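Local atomic coordinates of peptidoglycan hydrolase FlgJ (PDB entry 2ZYC), a protein that probably hydrolyses peptidoglycan as a flagellum-specific muramidase during rod assembly in the periplasm, this chain being its C-terminal glycosyl hydrolase family 73 part. Residues Q3-A8 against D90-A95; A14-S19 against H25-Q30; Q18-P23 against Q97-L102. The protein carries 2 engineered substitutions. All coordinates share one frame; numbering follows the deposited sequence.

Interaction 1 of 3, residues Q3-A8 against D90-A95. With PO4 (phosphate ion), chain B.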
ATOM      1  N   GLN A   3      -4.356  -3.117 -14.560  1.00 15.28           N
ATOM      2  CA  GLN A   3      -3.398  -4.223 -14.722  1.00 14.98           C
ATOM      3  C   GLN A   3      -1.940  -3.796 -14.593  1.00 15.38           C
ATOM      4  O   GLN A   3      -1.136  -4.482 -13.941  1.00 15.49           O
ATOM      5  CB  GLN A   3      -3.623  -5.009 -16.027  1.00 14.91           C
ATOM      6  CG  GLN A   3      -2.759  -6.290 -16.129  1.00 14.36           C
ATOM      7  CD  GLN A   3      -3.128  -7.329 -15.085  1.00 14.36           C
ATOM      8  OE1 GLN A   3      -4.307  -7.626 -14.889  1.00 13.31           O
ATOM      9  NE2 GLN A   3      -2.121  -7.889 -14.411  1.00 13.42           N
ATOM     10  N   ALA A   4      -1.595  -2.660 -15.201  1.00 14.69           N
ATOM     11  CA  ALA A   4      -0.224  -2.161 -15.149  1.00 14.93           C
ATOM     12  C   ALA A   4       0.164  -1.778 -13.731  1.00 14.61           C
ATOM     13  O   ALA A   4       1.325  -1.936 -13.346  1.00 15.36           O
ATOM     14  CB  ALA A   4      -0.037  -0.979 -16.085  1.00 15.39           C
ATOM     15  N   PHE A   5      -0.807  -1.284 -12.965  1.00 14.41           N
ATOM     16  CA  PHE A   5      -0.582  -0.973 -11.543  1.00 14.44           C
ATOM     17  C   PHE A   5      -0.150  -2.217 -10.774  1.00 14.07           C
ATOM     18  O   PHE A   5       0.868  -2.201 -10.071  1.00 14.17           O
ATOM     19  CB  PHE A   5      -1.829  -0.372 -10.900  1.00 14.92           C
ATOM     20  CG  PHE A   5      -1.648  -0.039  -9.445  1.00 15.15           C
ATOM     21  CD1 PHE A   5      -0.947   1.101  -9.063  1.00 15.84           C
ATOM     22  CD2 PHE A   5      -2.156  -0.878  -8.464  1.00 15.10           C
ATOM     23  CE1 PHE A   5      -0.770   1.413  -7.704  1.00 16.22           C
ATOM     24  CE2 PHE A   5      -1.988  -0.577  -7.112  1.00 15.93           C
ATOM     25  CZ  PHE A   5      -1.293   0.576  -6.738  1.00 16.00           C
ATOM     26  N   VAL A   6      -0.931  -3.288 -10.923  1.00 13.59           N
ATOM     27  CA  VAL A   6      -0.627  -4.600 -10.334  1.00 13.25           C
ATOM     28  C   VAL A   6       0.733  -5.132 -10.811  1.00 13.27           C
ATOM     29  O   VAL A   6       1.563  -5.530  -9.992  1.00 12.82           O
ATOM     30  CB  VAL A   6      -1.758  -5.614 -10.636  1.00 12.61           C
ATOM     31  CG1 VAL A   6      -1.360  -7.024 -10.206  1.00 13.32           C
ATOM     32  CG2 VAL A   6      -3.050  -5.189  -9.942  1.00 13.09           C
ATOM     33  N   ASP A   7       0.961  -5.122 -12.127  1.00 13.53           N
ATOM     34  CA  ASP A   7       2.224  -5.598 -12.701  1.00 14.91           C
ATOM     35  C   ASP A   7       3.427  -4.848 -12.125  1.00 14.84           C
ATOM     36  O   ASP A   7       4.456  -5.456 -11.812  1.00 16.21           O
ATOM     37  CB  ASP A   7       2.228  -5.460 -14.233  1.00 14.75           C
ATOM     38  CG  ASP A   7       1.187  -6.342 -14.925  1.00 18.14           C
ATOM     39  OD1 ASP A   7       0.654  -7.288 -14.300  1.00 15.81           O
ATOM     40  OD2 ASP A   7       0.870  -6.061 -16.105  1.00 20.61           O
ATOM     41  N   ALA A   8       3.279  -3.533 -11.978  1.00 15.24           N
ATOM     42  CA  ALA A   8       4.334  -2.647 -11.482  1.00 15.53           C
ATOM     43  C   ALA A   8       4.614  -2.837  -9.992  1.00 15.54           C
ATOM     44  O   ALA A   8       5.765  -2.866  -9.560  1.00 15.86           O
ATOM     45  CB  ALA A   8       3.955  -1.196 -11.756  1.00 16.23           C
ATOM     46  N   ASP A  90      11.447   8.752  -5.051  1.00 19.58           N
ATOM     47  CA  ASP A  90      11.988   8.732  -6.414  1.00 21.22           C
ATOM     48  C   ASP A  90      11.437   7.579  -7.260  1.00 21.38           C
ATOM     49  O   ASP A  90      11.659   7.551  -8.474  1.00 21.75           O
ATOM     50  CB  ASP A  90      13.518   8.649  -6.394  1.00 22.15           C
ATOM     51  CG  ASP A  90      14.165   9.719  -5.529  1.00 25.15           C
ATOM     52  OD1 ASP A  90      13.725  10.892  -5.564  1.00 28.54           O
ATOM     53  OD2 ASP A  90      15.136   9.378  -4.822  1.00 29.22           O
ATOM     54  N   SER A  91      10.727   6.645  -6.621  1.00 21.01           N
ATOM     55  CA  SER A  91      10.197   5.439  -7.268  1.00 20.68           C
ATOM     56  C   SER A  91       9.208   4.684  -6.375  1.00 20.62           C
ATOM     57  O   SER A  91       9.167   4.913  -5.165  1.00 20.42           O
ATOM     58  CB  SER A  91      11.343   4.488  -7.636  1.00 20.58           C
ATOM     59  OG  SER A  91      12.014   4.035  -6.467  1.00 20.27           O
ATOM     60  N   TYR A  92       8.428   3.771  -6.966  1.00 20.53           N
ATOM     61  CA  TYR A  92       7.620   2.818  -6.182  1.00 20.44           C
ATOM     62  C   TYR A  92       8.500   1.955  -5.281  1.00 20.11           C
ATOM     63  O   TYR A  92       8.146   1.679  -4.131  1.00 19.96           O
ATOM     64  CB  TYR A  92       6.767   1.909  -7.083  1.00 20.80           C
ATOM     65  CG  TYR A  92       5.556   2.569  -7.719  1.00 21.71           C
ATOM     66  CD1 TYR A  92       5.003   3.742  -7.193  1.00 21.33           C
ATOM     67  CD2 TYR A  92       4.944   1.993  -8.836  1.00 22.72           C
ATOM     68  CE1 TYR A  92       3.882   4.340  -7.785  1.00 22.21           C
ATOM     69  CE2 TYR A  92       3.824   2.572  -9.425  1.00 21.75           C
ATOM     70  CZ  TYR A  92       3.296   3.734  -8.900  1.00 22.20           C
ATOM     71  OH  TYR A  92       2.190   4.291  -9.505  1.00 22.23           O
ATOM     72  N   GLU A  93       9.647   1.535  -5.810  1.00 19.56           N
ATOM     73  CA  GLU A  93      10.645   0.804  -5.027  1.00 19.38           C
ATOM     74  C   GLU A  93      10.978   1.518  -3.711  1.00 18.33           C
ATOM     75  O   GLU A  93      10.927   0.908  -2.651  1.00 17.97           O
ATOM     76  CB  GLU A  93      11.916   0.561  -5.850  1.00 19.58           C
ATOM     77  CG  GLU A  93      13.008  -0.219  -5.118  1.00 20.41           C
ATOM     78  CD  GLU A  93      14.197  -0.592  -6.006  1.00 21.88           C
ATOM     79  OE1 GLU A  93      14.257  -0.154  -7.180  1.00 24.91           O
ATOM     80  OE2 GLU A  93      15.082  -1.332  -5.519  1.00 26.12           O
ATOM     81  N   GLN A  94      11.318   2.803  -3.794  0.50 17.70           N
ATOM     82  CA  GLN A  94      11.669   3.571  -2.599  0.50 17.32           C
ATOM     83  C   GLN A  94      10.474   3.673  -1.651  0.50 16.81           C
ATOM     84  O   GLN A  94      10.624   3.529  -0.434  0.50 16.70           O
ATOM     85  CB  GLN A  94      12.183   4.967  -2.966  0.50 17.26           C
ATOM     86  CG  GLN A  94      12.848   5.684  -1.793  0.50 17.48           C
ATOM     87  CD  GLN A  94      13.329   7.085  -2.118  0.50 17.60           C
ATOM     88  OE1 GLN A  94      12.898   7.698  -3.088  0.50 17.03           O
ATOM     89  NE2 GLN A  94      14.235   7.597  -1.295  0.50 18.35           N
ATOM     90  N   ALA A  95       9.294   3.919  -2.218  1.00 16.44           N
ATOM     91  CA  ALA A  95       8.058   4.022  -1.437  1.00 16.06           C
ATOM     92  C   ALA A  95       7.773   2.735  -0.666  1.00 15.75           C
ATOM     93  O   ALA A  95       7.439   2.774   0.516  1.00 15.14           O
ATOM     94  CB  ALA A  95       6.884   4.373  -2.340  1.00 16.12           C
TER
HETATM   95  P   PO4 B 401      -7.786  -3.611 -16.004  1.00 26.93           P
HETATM   96  O1  PO4 B 401      -7.618  -4.929 -15.280  1.00 26.01           O
HETATM   97  O2  PO4 B 401      -8.720  -3.825 -17.175  1.00 27.26           O
HETATM   98  O3  PO4 B 401      -8.414  -2.610 -15.064  1.00 27.80           O
HETATM   99  O4  PO4 B 401      -6.457  -3.079 -16.491  1.00 23.21           O
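The hydroxyl of Tyr92 makes a hydrogen bond with Gln41 OE1, which holds the far end of the tyrosine in place, and the same OH sits at the edge of the Phe5 ring, near its plane, 4.5 Å from Phe5 CD1. The second touch is at the edge of the Tyr92 ring, where Ala8 CB comes 4.4 Å from Tyr92 CE2. Tyrosine suits this position because its flat body can span the distance between two helices whose backbones stay well apart, with Ala8 CA and Tyr92 CA 8.3 Å from each other, while the hydroxyl keeps a polar partner. The methyl of Ala8 is small enough to sit at the tyrosine's edge without pushing the helices further apart. Phe5 has CG anti to its backbone N (chi1 180°), which carries the ring toward the tyrosine hydroxyl.

Ser91 is the N-cap of helix 92-105, its OG accepting from Gln94 N at 3.0 Å. At the start of helix 3-20, Gln3 N donates to O4 of a phosphate ion at 2.9 Å; Arg152 NE and Ala2 N bind the same ion, which probably came from the crystallisation liquor. One turn along, Gln3 NE2 reaches Asp7 OD1 at 2.8 Å, on the syn side but 33° out of the carboxylate plane; Ser156 OG shares that oxygen, and Arg152 O takes a second bond from Gln3 NE2.

Leu53 packs on both Phe5 and Tyr92, while Ala31, Ala32 and Thr35 of helix 24-35 cover more of the phenylalanine. The contact thus joins the beginning of helix 3-20 to the beginning of helix 92-105, with helix 147-156 lying against Gln3 and Val6.

Interaction 2 of 3, residues A14-S19 against H25-Q30; sequences AKAAQS and HFLVAQ
Two helical segments, 14-19 and 25-30, come closest where Ala17 CA and Leu27 CA stand 6.9 Å apart, a short spacing made possible by alanines on one side of the interface. They belong to consecutive helices, and no hydrogen bond crosses between them: the contact is apolar.

Leu27 carries nearly all of it through a single methyl, described here for one of its two modelled conformers. With CG anti to the carbonyl carbon (chi1 -62°), the side chain is directed toward helix 3-20, and CD1 comes down on the backbone of that helix. Leu27 CD1 lies 3.4 Å from Ala17 N and 3.8 Å from Ala17 CB, and the same Leu27 CD1 touches Ala16 CB at 3.7 Å. The leucine methyl therefore rests over Ala17 N, beside both alanine methyls, which are short enough to let CD1 reach the main chain. The small residues expose the helix surface, and the branched leucine packs against the surface they leave.

Ser19, at the exposed end of the first segment, turns inward on its own helix: its OG donates to Ala16 O at 2.8 Å, tilted 18° from the carbonyl plane.

The surroundings close over the pair from several directions. Ala13 and Leu20 of helix 3-20 also touch Leu27, so this side chain meets several turns of its partner. From helix 92-105, Tyr99 touches Leu27 and Ala100 touches Ala16. On the other flank of helix 24-35, Ala29 packs on Val143 and Ile144 of helix 136-145 and on Leu149 of helix 147-156, and Phe26 meets the ring of Phe121 in helix 118-127.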
ATOM      1  N   ALA A  14       6.117  -7.885  -3.207  1.00 14.46           N
ATOM      2  CA  ALA A  14       6.695  -9.181  -2.843  1.00 14.84           C
ATOM      3  C   ALA A  14       7.920  -9.000  -1.947  1.00 15.38           C
ATOM      4  O   ALA A  14       8.013  -9.636  -0.889  1.00 15.40           O
ATOM      5  CB  ALA A  14       7.036  -9.982  -4.080  1.00 14.84           C
ATOM      6  N   LYS A  15       8.832  -8.112  -2.346  1.00 15.99           N
ATOM      7  CA  LYS A  15      10.030  -7.833  -1.555  0.50 16.50           C
ATOM      8  C   LYS A  15       9.646  -7.375  -0.139  1.00 16.91           C
ATOM      9  O   LYS A  15      10.134  -7.919   0.858  1.00 16.58           O
ATOM     10  CB  LYS A  15      10.887  -6.788  -2.271  0.50 16.67           C
ATOM     11  CG  LYS A  15      12.354  -6.742  -1.847  0.50 17.63           C
ATOM     12  CD  LYS A  15      13.243  -6.199  -2.972  0.50 18.37           C
ATOM     13  CE  LYS A  15      12.720  -4.883  -3.554  0.50 19.17           C
ATOM     14  NZ  LYS A  15      13.038  -4.749  -5.009  0.50 19.63           N
ATOM     15  N   ALA A  16       8.760  -6.376  -0.063  1.00 17.35           N
ATOM     16  CA  ALA A  16       8.306  -5.835   1.214  1.00 18.41           C
ATOM     17  C   ALA A  16       7.529  -6.862   2.036  1.00 19.41           C
ATOM     18  O   ALA A  16       7.744  -6.989   3.247  1.00 19.76           O
ATOM     19  CB  ALA A  16       7.483  -4.569   0.996  1.00 18.35           C
ATOM     20  N   ALA A  17       6.638  -7.608   1.381  1.00 20.47           N
ATOM     21  CA  ALA A  17       5.824  -8.609   2.069  1.00 21.57           C
ATOM     22  C   ALA A  17       6.698  -9.674   2.715  1.00 22.42           C
ATOM     23  O   ALA A  17       6.416 -10.137   3.823  1.00 21.84           O
ATOM     24  CB  ALA A  17       4.840  -9.250   1.108  1.00 21.69           C
ATOM     25  N   GLN A  18       7.772 -10.043   2.023  1.00 23.42           N
ATOM     26  CA  GLN A  18       8.717 -11.022   2.540  1.00 24.84           C
ATOM     27  C   GLN A  18       9.462 -10.488   3.787  1.00 24.93           C
ATOM     28  O   GLN A  18       9.738 -11.243   4.726  1.00 25.74           O
ATOM     29  CB  GLN A  18       9.640 -11.539   1.409  1.00 25.00           C
ATOM     30  CG  GLN A  18       8.907 -12.523   0.434  1.00 26.22           C
ATOM     31  CD  GLN A  18       9.599 -12.764  -0.923  1.00 25.91           C
ATOM     32  OE1 GLN A  18      10.828 -12.853  -1.026  1.00 26.22           O
ATOM     33  NE2 GLN A  18       8.788 -12.898  -1.971  1.00 28.38           N
ATOM     34  N   SER A  19       9.727  -9.184   3.825  1.00 24.51           N
ATOM     35  CA  SER A  19      10.346  -8.561   5.001  1.00 24.58           C
ATOM     36  C   SER A  19       9.342  -8.296   6.130  1.00 24.26           C
ATOM     37  O   SER A  19       9.728  -8.152   7.295  1.00 24.81           O
ATOM     38  CB  SER A  19      11.049  -7.261   4.618  1.00 24.92           C
ATOM     39  OG  SER A  19      10.124  -6.195   4.546  1.00 26.00           O
ATOM     40  N   HIS A  25       0.195 -10.054  -2.043  1.00 12.61           N
ATOM     41  CA  HIS A  25      -1.041  -9.453  -2.542  1.00 12.86           C
ATOM     42  C   HIS A  25      -1.769  -8.612  -1.492  1.00 12.54           C
ATOM     43  O   HIS A  25      -2.594  -7.766  -1.851  1.00 12.41           O
ATOM     44  CB  HIS A  25      -1.963 -10.497  -3.190  1.00 13.31           C
ATOM     45  CG  HIS A  25      -2.730 -11.343  -2.223  1.00 14.68           C
ATOM     46  ND1 HIS A  25      -2.133 -12.296  -1.424  1.00 15.41           N
ATOM     47  CD2 HIS A  25      -4.059 -11.426  -1.978  1.00 15.17           C
ATOM     48  CE1 HIS A  25      -3.059 -12.908  -0.710  1.00 15.68           C
ATOM     49  NE2 HIS A  25      -4.235 -12.397  -1.024  1.00 15.56           N
ATOM     50  N   PHE A  26      -1.469  -8.837  -0.208  1.00 12.16           N
ATOM     51  CA  PHE A  26      -2.023  -7.963   0.851  1.00 12.21           C
ATOM     52  C   PHE A  26      -1.557  -6.520   0.630  1.00 11.92           C
ATOM     53  O   PHE A  26      -2.336  -5.573   0.796  1.00 12.48           O
ATOM     54  CB  PHE A  26      -1.591  -8.409   2.257  1.00 12.33           C
ATOM     55  CG  PHE A  26      -2.321  -9.623   2.786  1.00 12.86           C
ATOM     56  CD1 PHE A  26      -3.052 -10.460   1.948  1.00 14.78           C
ATOM     57  CD2 PHE A  26      -2.243  -9.940   4.142  1.00 13.52           C
ATOM     58  CE1 PHE A  26      -3.717 -11.580   2.453  1.00 14.46           C
ATOM     59  CE2 PHE A  26      -2.891 -11.068   4.650  1.00 13.79           C
ATOM     60  CZ  PHE A  26      -3.625 -11.887   3.795  1.00 14.39           C
ATOM     61  N   LEU A  27      -0.290  -6.367   0.255  0.50 11.79           N
ATOM     62  CA  LEU A  27       0.301  -5.045   0.040  0.50 11.42           C
ATOM     63  C   LEU A  27      -0.136  -4.418  -1.283  0.50 11.49           C
ATOM     64  O   LEU A  27      -0.321  -3.200  -1.368  0.50 11.30           O
ATOM     65  CB  LEU A  27       1.831  -5.113   0.140  0.50 11.32           C
ATOM     66  CG  LEU A  27       2.387  -5.563   1.499  0.50 11.24           C
ATOM     67  CD1 LEU A  27       3.898  -5.559   1.465  0.50 10.96           C
ATOM     68  CD2 LEU A  27       1.881  -4.684   2.644  0.50 10.54           C
ATOM     69  N   VAL A  28      -0.296  -5.252  -2.311  1.00 11.22           N
ATOM     70  CA  VAL A  28      -0.852  -4.805  -3.596  1.00 11.38           C
ATOM     71  C   VAL A  28      -2.276  -4.286  -3.389  1.00 11.39           C
ATOM     72  O   VAL A  28      -2.636  -3.217  -3.893  1.00 11.18           O
ATOM     73  CB  VAL A  28      -0.862  -5.936  -4.655  1.00 11.49           C
ATOM     74  CG1 VAL A  28      -1.575  -5.466  -5.944  1.00 11.49           C
ATOM     75  CG2 VAL A  28       0.573  -6.409  -4.961  1.00 11.13           C
ATOM     76  N   ALA A  29      -3.070  -5.047  -2.634  1.00 11.58           N
ATOM     77  CA  ALA A  29      -4.443  -4.665  -2.325  1.00 11.62           C
ATOM     78  C   ALA A  29      -4.480  -3.336  -1.600  1.00 12.21           C
ATOM     79  O   ALA A  29      -5.263  -2.447  -1.953  1.00 12.30           O
ATOM     80  CB  ALA A  29      -5.131  -5.741  -1.500  1.00 12.53           C
ATOM     81  N   GLN A  30      -3.613  -3.189  -0.601  1.00 11.83           N
ATOM     82  CA  GLN A  30      -3.607  -1.971   0.197  1.00 12.12           C
ATOM     83  C   GLN A  30      -3.281  -0.736  -0.647  1.00 12.33           C
ATOM     84  O   GLN A  30      -3.957   0.302  -0.535  1.00 12.35           O
ATOM     85  CB  GLN A  30      -2.655  -2.087   1.378  1.00 12.20           C
ATOM     86  CG  GLN A  30      -2.862  -0.950   2.387  1.00 12.99           C
ATOM     87  CD  GLN A  30      -1.847  -0.953   3.498  1.00 13.84           C
ATOM     88  OE1 GLN A  30      -0.931  -1.776   3.518  1.00 13.70           O
ATOM     89  NE2 GLN A  30      -2.004  -0.025   4.443  1.00 16.23           N
TER

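Interaction 3 of 3, residues Q18-P23 against Q97-L102; sequences QSLGVP and QDYADL
Segment 18-23 takes in the last turn of helix 3-20 and the loop after it, and approaches helix 92-105 most closely at Leu20 CA and Ala100 CA, 6.6 Å apart. Leu20 supplies most of the contact, splitting its two methyls between neighbouring residues. Leu20 CD1 meets the edge of the Tyr99 ring near its plane, 3.4 Å from Tyr99 CE2, and the two side chains cross at about a right angle. Leu20 CD2 rests 3.6 Å from Ala100 O, on the main chain that the small alanine leaves accessible. A forked, apolar side chain suits a place that offers a ring edge to one branch and main-chain atoms of a helix to the other.

Tyr99, modelled in two conformers of which one is described, has CG anti to its backbone N (chi1 174°), which sends the ring inward. Phe54 stacks on the ring, and the Tyr99 hydroxyl makes a weak hydrogen bond with Gln30 OE1. At the solvent side, Ser19 OG lies 3.8 Å from Ala100 CB.

Just beyond Leu20 the helix ends at Gly21, whose positive phi of 67° is easily adopted by a residue without a side chain; the chain then passes through Val22 and Pro23 toward the next helix. Asp98, on another face of helix 92-105, forms a salt bridge with Arg87 of strand 82-88. Such close packing of helices beside an antiparallel strand pair fits the lysozyme-like fold of glycosyl hydrolase family 73.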
ATOM      1  N   GLN A  18       7.772 -10.043   2.023  1.00 23.42           N
ATOM      2  CA  GLN A  18       8.717 -11.022   2.540  1.00 24.84           C
ATOM      3  C   GLN A  18       9.462 -10.488   3.787  1.00 24.93           C
ATOM      4  O   GLN A  18       9.738 -11.243   4.726  1.00 25.74           O
ATOM      5  CB  GLN A  18       9.640 -11.539   1.409  1.00 25.00           C
ATOM      6  CG  GLN A  18       8.907 -12.523   0.434  1.00 26.22           C
ATOM      7  CD  GLN A  18       9.599 -12.764  -0.923  1.00 25.91           C
ATOM      8  OE1 GLN A  18      10.828 -12.853  -1.026  1.00 26.22           O
ATOM      9  NE2 GLN A  18       8.788 -12.898  -1.971  1.00 28.38           N
ATOM     10  N   SER A  19       9.727  -9.184   3.825  1.00 24.51           N
ATOM     11  CA  SER A  19      10.346  -8.561   5.001  1.00 24.58           C
ATOM     12  C   SER A  19       9.342  -8.296   6.130  1.00 24.26           C
ATOM     13  O   SER A  19       9.728  -8.152   7.295  1.00 24.81           O
ATOM     14  CB  SER A  19      11.049  -7.261   4.618  1.00 24.92           C
ATOM     15  OG  SER A  19      10.124  -6.195   4.546  1.00 26.00           O
ATOM     16  N   LEU A  20       8.059  -8.213   5.783  1.00 23.22           N
ATOM     17  CA  LEU A  20       7.010  -7.956   6.771  1.00 22.66           C
ATOM     18  C   LEU A  20       6.313  -9.224   7.236  1.00 21.77           C
ATOM     19  O   LEU A  20       5.517  -9.180   8.174  1.00 22.80           O
ATOM     20  CB  LEU A  20       5.965  -6.987   6.218  1.00 22.53           C
ATOM     21  CG  LEU A  20       6.416  -5.585   5.811  1.00 22.89           C
ATOM     22  CD1 LEU A  20       5.282  -4.905   5.103  1.00 22.90           C
ATOM     23  CD2 LEU A  20       6.847  -4.790   7.028  1.00 24.84           C
ATOM     24  N   GLY A  21       6.611 -10.342   6.577  1.00 20.95           N
ATOM     25  CA  GLY A  21       6.034 -11.643   6.897  1.00 19.46           C
ATOM     26  C   GLY A  21       4.540 -11.770   6.625  1.00 18.93           C
ATOM     27  O   GLY A  21       3.801 -12.327   7.439  1.00 18.96           O
ATOM     28  N   VAL A  22       4.102 -11.245   5.478  1.00 17.50           N
ATOM     29  CA  VAL A  22       2.700 -11.326   5.041  1.00 15.89           C
ATOM     30  C   VAL A  22       2.671 -11.609   3.528  1.00 15.17           C
ATOM     31  O   VAL A  22       3.677 -11.406   2.846  1.00 15.23           O
ATOM     32  CB  VAL A  22       1.894 -10.020   5.362  1.00 15.64           C
ATOM     33  CG1 VAL A  22       1.927  -9.661   6.863  1.00 14.50           C
ATOM     34  CG2 VAL A  22       2.382  -8.850   4.522  1.00 15.58           C
ATOM     35  N   PRO A  23       1.540 -12.108   2.997  1.00 14.86           N
ATOM     36  CA  PRO A  23       1.482 -12.343   1.538  1.00 14.41           C
ATOM     37  C   PRO A  23       1.584 -11.053   0.711  1.00 14.10           C
ATOM     38  O   PRO A  23       1.030 -10.022   1.099  1.00 13.73           O
ATOM     39  CB  PRO A  23       0.118 -13.013   1.337  1.00 14.43           C
ATOM     40  CG  PRO A  23      -0.251 -13.535   2.698  1.00 14.99           C
ATOM     41  CD  PRO A  23       0.300 -12.545   3.664  1.00 14.80           C
ATOM     42  N   GLN A  97      10.038   0.451   0.149  1.00 15.63           N
ATOM     43  CA  GLN A  97      11.124   0.301   1.126  0.50 15.63           C
ATOM     44  C   GLN A  97      10.814   1.106   2.391  1.00 15.25           C
ATOM     45  O   GLN A  97      11.013   0.632   3.509  1.00 15.09           O
ATOM     46  CB  GLN A  97      12.472   0.737   0.525  0.50 15.69           C
ATOM     47  CG  GLN A  97      13.023  -0.218  -0.550  0.50 16.30           C
ATOM     48  CD  GLN A  97      14.267   0.299  -1.272  0.50 16.50           C
ATOM     49  OE1 GLN A  97      14.588   1.488  -1.237  0.50 18.43           O
ATOM     50  NE2 GLN A  97      14.965  -0.607  -1.952  0.50 18.16           N
ATOM     51  N   ASP A  98      10.327   2.332   2.199  1.00 15.09           N
ATOM     52  CA  ASP A  98       9.977   3.201   3.331  1.00 14.53           C
ATOM     53  C   ASP A  98       8.797   2.626   4.123  1.00 14.48           C
ATOM     54  O   ASP A  98       8.789   2.665   5.355  1.00 14.23           O
ATOM     55  CB  ASP A  98       9.693   4.630   2.861  1.00 14.89           C
ATOM     56  CG  ASP A  98       9.575   5.613   4.020  1.00 14.03           C
ATOM     57  OD1 ASP A  98      10.397   5.540   4.968  1.00 13.46           O
ATOM     58  OD2 ASP A  98       8.652   6.451   3.979  1.00 14.52           O
ATOM     59  N   TYR A  99       7.816   2.072   3.410  1.00 14.23           N
ATOM     60  CA  TYR A  99       6.672   1.387   4.019  0.50 14.93           C
ATOM     61  C   TYR A  99       7.150   0.184   4.834  1.00 14.37           C
ATOM     62  O   TYR A  99       6.720  -0.041   5.971  1.00 14.76           O
ATOM     63  CB  TYR A  99       5.698   0.915   2.928  0.50 15.30           C
ATOM     64  CG  TYR A  99       4.550   0.067   3.435  0.50 16.33           C
ATOM     65  CD1 TYR A  99       3.347   0.654   3.817  0.50 17.37           C
ATOM     66  CD2 TYR A  99       4.669  -1.321   3.536  0.50 16.97           C
ATOM     67  CE1 TYR A  99       2.286  -0.111   4.284  0.50 17.31           C
ATOM     68  CE2 TYR A  99       3.608  -2.099   4.012  0.50 17.57           C
ATOM     69  CZ  TYR A  99       2.423  -1.482   4.379  0.50 17.15           C
ATOM     70  OH  TYR A  99       1.368  -2.227   4.849  0.50 17.82           O
ATOM     71  N   ALA A 100       8.048  -0.594   4.237  1.00 14.55           N
ATOM     72  CA  ALA A 100       8.604  -1.792   4.889  1.00 14.69           C
ATOM     73  C   ALA A 100       9.340  -1.437   6.185  1.00 15.00           C
ATOM     74  O   ALA A 100       9.248  -2.151   7.179  1.00 14.66           O
ATOM     75  CB  ALA A 100       9.534  -2.522   3.951  1.00 14.84           C
ATOM     76  N   ASP A 101      10.076  -0.331   6.152  1.00 14.99           N
ATOM     77  CA  ASP A 101      10.779   0.174   7.333  1.00 15.10           C
ATOM     78  C   ASP A 101       9.783   0.537   8.440  1.00 14.70           C
ATOM     79  O   ASP A 101       9.930   0.105   9.586  1.00 14.03           O
ATOM     80  CB  ASP A 101      11.639   1.384   6.936  1.00 15.53           C
ATOM     81  CG  ASP A 101      12.428   1.966   8.111  1.00 18.18           C
ATOM     82  OD1 ASP A 101      12.924   1.194   8.972  1.00 18.19           O
ATOM     83  OD2 ASP A 101      12.553   3.210   8.166  1.00 19.64           O
ATOM     84  N   LEU A 102       8.763   1.314   8.082  1.00 14.38           N
ATOM     85  CA  LEU A 102       7.745   1.749   9.032  1.00 14.23           C
ATOM     86  C   LEU A 102       6.999   0.582   9.680  1.00 14.25           C
ATOM     87  O   LEU A 102       6.939   0.476  10.904  1.00 13.88           O
ATOM     88  CB  LEU A 102       6.746   2.701   8.366  1.00 14.61           C
ATOM     89  CG  LEU A 102       5.641   3.215   9.301  1.00 15.81           C
ATOM     90  CD1 LEU A 102       6.212   4.061  10.444  1.00 16.98           C
ATOM     91  CD2 LEU A 102       4.590   3.977   8.520  1.00 17.19           C
TER

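How the interactions relate
Along the chain the segments come in the order 3-8, 14-19, 18-23, 25-30, 90-95 and 97-102, and all three contacts use helix 3-20. Interactions 1 and 3 both pair it with helix 92-105, at sites whose centres are 15 Å apart, whereas interaction 2 pairs it with the following helix, 24-35. Interactions 2 and 3 are close neighbours, centres 7 Å apart, and share Gln18 and Ser19; Ala17 O and Val22 N probably form a hydrogen bond between them. Interactions 1 and 2 lie 12 Å apart and touch at Val6 and Val28. Together they join the adjacent helix 24-35 and the chain-distant helix 92-105 to helix 3-20.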